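Local coordinates for protein glutathione S-transferase (Sulfitobacter, PDB 4GF0) that binds glutathione and probably conjugates it, through its thiol, to electrophilic substrates, as expected of a glutathione S-transferase family member, at residues D158-L161 and A162-Y165; A36-E39 and Q40-P43. One frame throughout, in Å; residues are numbered along the deposited sequence.

The two contacts stand on opposite sides of the chain's centre, one in each family region of the glutathione S-transferase: contact 2 (36-43) in the N-terminal, thioredoxin-like part, contact 1 (158-165) in the C-terminal helical part. Their centres are 30 Å apart and their nearest atoms about 17 Å, so neither touches the other. What relates them is the glutathione pocket. Gln40 of contact 2 is hydrogen-bonded to a glutathione carboxylate, whereas Tyr165, on the first turn of the helix that contact 1 starts, brings its side chain to about 4 Å from glutathione. Contact 1 is a buried helix cap; contact 2 is a turn at the surface.

Contact 1 (D158-L161 and A162-Y165); sequences DFSL and ADPY
A capping box starts helix 162-170, the N-capping box known from the C-terminal domain of glutathione S-transferases: Ser160 and Asp163 hold each other at the helix's first turn. Ser160 N donates to Asp163 OD2 over 2.7 Å, using the anti lone pair of that oxygen. In return Asp163 N donates to Ser160 O over 3.0 Å from above the carbonyl plane, while Ser160 OG caps the helix by accepting from Ala162 N at 3.3 Å. One water ties the box together, donating to Asp158 O and Asp163 OD2 and accepting from Ser160 OG, so OD2 is gripped by two donors. With Asp163 CG anti to its carbonyl carbon (chi1 -61°), the carboxylate turns back over the loop. The Phe159 ring slides past it, planes 31° apart, with CE1 3.6 Å from Asp163 CB and CZ 3.8 Å from Pro164 CD. Asp163 OD1 is taken by Val154 N, which ties the cap to an earlier part of the same loop. Arg196 makes a cation-pi contact with Phe159, and Asp163 touches Phe189 and Met193 of helix 184-194. Leu161 packs on helices 68-78 and 89-111, and Tyr165 touches both, at Thr68 and Leu72 and at Leu102 and Ala103.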
ATOM      1  N   ASP A 158      11.725   6.851 -18.097  1.00 18.41           N
ATOM      2  CA  ASP A 158      10.354   7.333 -17.968  1.00 18.42           C
ATOM      3  C   ASP A 158       9.895   7.568 -16.530  1.00 17.84           C
ATOM      4  O   ASP A 158       9.930   6.671 -15.695  1.00 22.09           O
ATOM      5  CB  ASP A 158       9.400   6.346 -18.644  1.00 21.01           C
ATOM      6  CG  ASP A 158       9.748   6.115 -20.100  1.00 32.97           C
ATOM      7  OD1 ASP A 158      10.073   7.100 -20.789  1.00 32.22           O
ATOM      8  OD2 ASP A 158       9.713   4.953 -20.550  1.00 44.19           O
ATOM      9  N   PHE A 159       9.463   8.796 -16.270  1.00 16.64           N
ATOM     10  CA  PHE A 159       8.804   9.176 -15.030  1.00 14.15           C
ATOM     11  C   PHE A 159       7.483   8.417 -14.889  1.00 16.60           C
ATOM     12  O   PHE A 159       6.801   8.134 -15.885  1.00 15.65           O
ATOM     13  CB  PHE A 159       8.523  10.678 -15.117  1.00 16.86           C
ATOM     14  CG  PHE A 159       7.943  11.280 -13.873  1.00 16.75           C
ATOM     15  CD1 PHE A 159       8.769  11.677 -12.832  1.00 14.69           C
ATOM     16  CD2 PHE A 159       6.581  11.510 -13.766  1.00 16.00           C
ATOM     17  CE1 PHE A 159       8.239  12.264 -11.697  1.00 15.60           C
ATOM     18  CE2 PHE A 159       6.043  12.089 -12.627  1.00 18.14           C
ATOM     19  CZ  PHE A 159       6.879  12.472 -11.589  1.00 14.93           C
ATOM     20  N   SER A 160       7.099   8.092 -13.656  1.00 14.51           N
ATOM     21  CA  SER A 160       5.845   7.372 -13.426  1.00  9.33           C
ATOM     22  C   SER A 160       5.322   7.677 -12.037  1.00 11.25           C
ATOM     23  O   SER A 160       5.960   8.397 -11.272  1.00 11.64           O
ATOM     24  CB  SER A 160       6.061   5.854 -13.555  1.00  9.52           C
ATOM     25  OG  SER A 160       6.815   5.349 -12.460  1.00 13.28           O
ATOM     26  N   LEU A 161       4.169   7.101 -11.697  1.00 10.22           N
ATOM     27  CA  LEU A 161       3.627   7.256 -10.348  1.00  8.62           C
ATOM     28  C   LEU A 161       4.567   6.839  -9.228  1.00 10.55           C
ATOM     29  O   LEU A 161       4.433   7.324  -8.105  1.00 11.59           O
ATOM     30  CB  LEU A 161       2.339   6.448 -10.179  1.00 10.79           C
ATOM     31  CG  LEU A 161       1.147   6.828 -11.043  1.00 15.50           C
ATOM     32  CD1 LEU A 161       0.023   5.865 -10.659  1.00  9.37           C
ATOM     33  CD2 LEU A 161       0.735   8.294 -10.808  1.00 12.04           C
ATOM     34  N   ALA A 162       5.505   5.938  -9.507  1.00 12.65           N
ATOM     35  CA  ALA A 162       6.396   5.481  -8.449  1.00 11.94           C
ATOM     36  C   ALA A 162       7.311   6.607  -7.985  1.00 14.86           C
ATOM     37  O   ALA A 162       7.756   6.620  -6.842  1.00 13.25           O
ATOM     38  CB  ALA A 162       7.215   4.272  -8.892  1.00 11.80           C
ATOM     39  N   ASP A 163       7.572   7.565  -8.870  1.00 11.60           N
ATOM     40  CA  ASP A 163       8.548   8.613  -8.593  1.00 15.63           C
ATOM     41  C   ASP A 163       8.131   9.643  -7.531  1.00 14.07           C
ATOM     42  O   ASP A 163       8.911   9.911  -6.618  1.00 13.75           O
ATOM     43  CB  ASP A 163       9.027   9.256  -9.896  1.00 14.34           C
ATOM     44  CG  ASP A 163       9.712   8.251 -10.799  1.00 12.83           C
ATOM     45  OD1 ASP A 163      10.697   7.633 -10.332  1.00 15.83           O
ATOM     46  OD2 ASP A 163       9.245   8.052 -11.950  1.00 15.65           O
ATOM     47  N   PRO A 164       6.913  10.209  -7.622  1.00 13.98           N
ATOM     48  CA  PRO A 164       6.526  11.106  -6.525  1.00 14.12           C
ATOM     49  C   PRO A 164       6.491  10.384  -5.188  1.00 12.39           C
ATOM     50  O   PRO A 164       6.874  10.944  -4.167  1.00 13.91           O
ATOM     51  CB  PRO A 164       5.096  11.506  -6.893  1.00 12.13           C
ATOM     52  CG  PRO A 164       5.063  11.409  -8.374  1.00 18.80           C
ATOM     53  CD  PRO A 164       5.917  10.228  -8.713  1.00 12.87           C
ATOM     54  N   TYR A 165       6.008   9.148  -5.211  1.00 13.38           N
ATOM     55  CA  TYR A 165       5.951   8.315  -4.022  1.00 13.16           C
ATOM     56  C   TYR A 165       7.357   8.123  -3.452  1.00 13.80           C
ATOM     57  O   TYR A 165       7.586   8.364  -2.259  1.00 12.26           O
ATOM     58  CB  TYR A 165       5.308   6.960  -4.371  1.00  9.19           C
ATOM     59  CG  TYR A 165       4.568   6.281  -3.247  1.00 10.73           C
ATOM     60  CD1 TYR A 165       4.901   6.509  -1.913  1.00 14.20           C
ATOM     61  CD2 TYR A 165       3.546   5.385  -3.521  1.00 12.78           C
ATOM     62  CE1 TYR A 165       4.212   5.865  -0.873  1.00 12.20           C
ATOM     63  CE2 TYR A 165       2.853   4.752  -2.505  1.00 16.29           C
ATOM     64  CZ  TYR A 165       3.190   4.984  -1.190  1.00 13.61           C
ATOM     65  OH  TYR A 165       2.487   4.326  -0.206  1.00 12.42           O
TER
HETATM   66  O   HOH W   1       9.458   5.814 -13.229  1.00 15.69           O

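Contact 2 (A36-E39 and Q40-P43); sequences ATAE and QTKP. With GSH (glutathione), chain D.
Ala38 O is gripped twice by Thr41. The hydroxyl OG1 donates to it over 2.7 Å, in the carbonyl plane and on a lone pair, while Thr41 N donates from above that plane at 2.9 Å. Thr41 OG1 lies between its own backbone N and carbonyl carbon (chi1 72°), which turns the hydroxyl back to the same carbonyl that its amide reaches. Lys42 closes the turn further back: its ammonium NZ donates to Thr37 O over 2.9 Å, nearly along the C=O axis, after a chain that runs past Ala38 O. Lys42 N adds a longer bond of 3.3 Å to Glu39 O. Glu39 OE1 accepts from Asp34 N, outside the turn.

Gln40 leaves this turn toward glutathione. Its NE2 donates to carboxylate oxygen O32 of the ligand's glycine end over 2.9 Å, an almost perfectly straight bond (179°). The chain bends at chi2 (-81°), bringing the amide beside Ala38, where OE1 lies 3.4 Å from Ala38 CA; this buried oxygen has no polar partner in the model. Cutting Gln40 back to an alanine would probably leave glutathione O32 without this donor and open a gap beside Ala38. Outward, Ala38 CB rests 3.5 Å from Thr41 OG1 and near its methyl, and Gln40 also packs on Val33 and Phe35.

A short 3-10 turn at 39-41, marked by the successive i to i+3 bonds Thr41 N to Ala38 O and Lys42 N to Glu39 O, lies in the loop between strand 28-32 and helix 43-46, with Lys42 at the N-cap of that helix. It belongs to the glutathione-binding site of the thioredoxin-like domain, with Gln40 at the glycine end of the ligand.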
ATOM      1  N   ALA A  36       0.203  19.622  14.498  1.00 28.52           N
ATOM      2  CA  ALA A  36       0.664  20.290  15.715  1.00 33.81           C
ATOM      3  C   ALA A  36      -0.435  20.368  16.770  1.00 37.75           C
ATOM      4  O   ALA A  36      -0.154  20.498  17.957  1.00 40.16           O
ATOM      5  CB  ALA A  36       1.197  21.680  15.392  1.00 33.47           C
ATOM      6  N   THR A  37      -1.689  20.293  16.331  1.00 36.58           N
ATOM      7  CA  THR A  37      -2.817  20.249  17.253  1.00 37.60           C
ATOM      8  C   THR A  37      -3.587  18.944  17.106  1.00 34.18           C
ATOM      9  O   THR A  37      -4.734  18.845  17.550  1.00 40.18           O
ATOM     10  CB  THR A  37      -3.775  21.422  17.030  1.00 40.72           C
ATOM     11  OG1 THR A  37      -4.119  21.491  15.641  1.00 40.17           O
ATOM     12  CG2 THR A  37      -3.119  22.725  17.457  1.00 41.31           C
ATOM     13  N   ALA A  38      -2.946  17.958  16.477  1.00 28.52           N
ATOM     14  CA  ALA A  38      -3.545  16.643  16.261  1.00 24.33           C
ATOM     15  C   ALA A  38      -4.918  16.747  15.600  1.00 22.77           C
ATOM     16  O   ALA A  38      -5.838  15.993  15.933  1.00 28.83           O
ATOM     17  CB  ALA A  38      -3.641  15.875  17.586  1.00 31.16           C
ATOM     18  N   GLU A  39      -5.046  17.670  14.650  1.00 23.32           N
ATOM     19  CA  GLU A  39      -6.297  17.844  13.922  1.00 23.08           C
ATOM     20  C   GLU A  39      -6.739  16.557  13.239  1.00 22.33           C
ATOM     21  O   GLU A  39      -7.933  16.298  13.106  1.00 23.79           O
ATOM     22  CB  GLU A  39      -6.169  18.960  12.879  1.00 28.80           C
ATOM     23  CG  GLU A  39      -7.460  19.229  12.120  1.00 30.96           C
ATOM     24  CD  GLU A  39      -7.321  20.308  11.062  1.00 35.91           C
ATOM     25  OE1 GLU A  39      -6.197  20.827  10.875  1.00 32.41           O
ATOM     26  OE2 GLU A  39      -8.341  20.641  10.415  1.00 35.42           O
ATOM     27  N   GLN A  40      -5.777  15.746  12.809  1.00 24.42           N
ATOM     28  CA  GLN A  40      -6.101  14.504  12.109  1.00 21.05           C
ATOM     29  C   GLN A  40      -6.760  13.461  13.020  1.00 26.47           C
ATOM     30  O   GLN A  40      -7.330  12.483  12.536  1.00 20.53           O
ATOM     31  CB  GLN A  40      -4.857  13.920  11.432  1.00 18.47           C
ATOM     32  CG  GLN A  40      -3.889  13.164  12.367  1.00 17.98           C
ATOM     33  CD  GLN A  40      -2.955  14.071  13.149  1.00 23.62           C
ATOM     34  OE1 GLN A  40      -3.153  15.287  13.214  1.00 21.29           O
ATOM     35  NE2 GLN A  40      -1.925  13.475  13.763  1.00 21.45           N
ATOM     36  N   THR A  41      -6.691  13.678  14.332  1.00 25.84           N
ATOM     37  CA  THR A  41      -7.218  12.721  15.313  1.00 25.24           C
ATOM     38  C   THR A  41      -8.593  13.125  15.845  1.00 29.01           C
ATOM     39  O   THR A  41      -9.193  12.402  16.646  1.00 29.64           O
ATOM     40  CB  THR A  41      -6.276  12.584  16.529  1.00 23.80           C
ATOM     41  OG1 THR A  41      -6.363  13.769  17.326  1.00 27.12           O
ATOM     42  CG2 THR A  41      -4.839  12.379  16.083  1.00 28.59           C
ATOM     43  N   LYS A  42      -9.077  14.287  15.410  1.00 25.59           N
ATOM     44  CA  LYS A  42     -10.303  14.883  15.938  1.00 28.81           C
ATOM     45  C   LYS A  42     -11.526  14.567  15.078  1.00 29.49           C
ATOM     46  O   LYS A  42     -11.381  14.264  13.900  1.00 27.77           O
ATOM     47  CB  LYS A  42     -10.124  16.397  16.050  1.00 29.50           C
ATOM     48  CG  LYS A  42      -9.219  16.821  17.187  1.00 38.75           C
ATOM     49  CD  LYS A  42      -8.913  18.307  17.123  1.00 44.73           C
ATOM     50  CE  LYS A  42      -8.206  18.762  18.383  1.00 50.30           C
ATOM     51  NZ  LYS A  42      -7.164  17.789  18.803  1.00 52.52           N
ATOM     52  N   PRO A  43     -12.735  14.627  15.674  1.00 30.69           N
ATOM     53  CA  PRO A  43     -14.002  14.329  14.987  1.00 30.82           C
ATOM     54  C   PRO A  43     -14.183  14.946  13.597  1.00 28.39           C
ATOM     55  O   PRO A  43     -14.630  14.236  12.696  1.00 27.50           O
ATOM     56  CB  PRO A  43     -15.049  14.898  15.947  1.00 34.75           C
ATOM     57  CG  PRO A  43     -14.451  14.664  17.292  1.00 36.61           C
ATOM     58  CD  PRO A  43     -12.946  14.818  17.124  1.00 36.49           C
TER
HETATM   59  N1  GSH D 302      -1.036   3.806   4.314  1.00 17.62           N
HETATM   60  CA1 GSH D 302      -1.303   5.225   4.360  1.00 18.42           C
HETATM   61  C1  GSH D 302      -1.080   5.830   3.011  1.00 20.22           C
HETATM   62  O11 GSH D 302      -1.807   6.782   2.613  1.00 14.13           O
HETATM   63  O12 GSH D 302      -0.147   5.408   2.276  1.00 17.94           O
HETATM   64  CB1 GSH D 302      -0.366   5.900   5.335  1.00 17.64           C
HETATM   65  CG1 GSH D 302      -0.986   7.251   5.702  1.00 13.14           C
HETATM   66  CD1 GSH D 302      -0.219   7.853   6.883  1.00 16.92           C
HETATM   67  OE1 GSH D 302       0.111   7.158   7.846  1.00 15.45           O
HETATM   68  N2  GSH D 302       0.119   9.273   6.848  1.00 16.71           N
HETATM   69  CA2 GSH D 302       0.832   9.860   7.956  1.00 17.77           C
HETATM   70  C2  GSH D 302      -0.194  10.362   8.938  1.00 19.24           C
HETATM   71  O2  GSH D 302      -1.292  10.743   8.556  1.00 17.38           O
HETATM   72  CB2 GSH D 302       1.685  11.001   7.502  1.00 18.11           C
HETATM   73  SG2 GSH D 302       3.007  10.393   6.468  1.00 22.17           S
HETATM   74  N3  GSH D 302       0.088  10.391  10.368  1.00 16.98           N
HETATM   75  CA3 GSH D 302      -0.939  10.897  11.271  1.00 15.92           C
HETATM   76  C3  GSH D 302      -0.999  10.090  12.544  1.00 25.11           C
HETATM   77  O31 GSH D 302      -0.479   8.939  12.595  1.00 22.91           O
HETATM   78  O32 GSH D 302      -1.593  10.561  13.566  1.00 22.34           O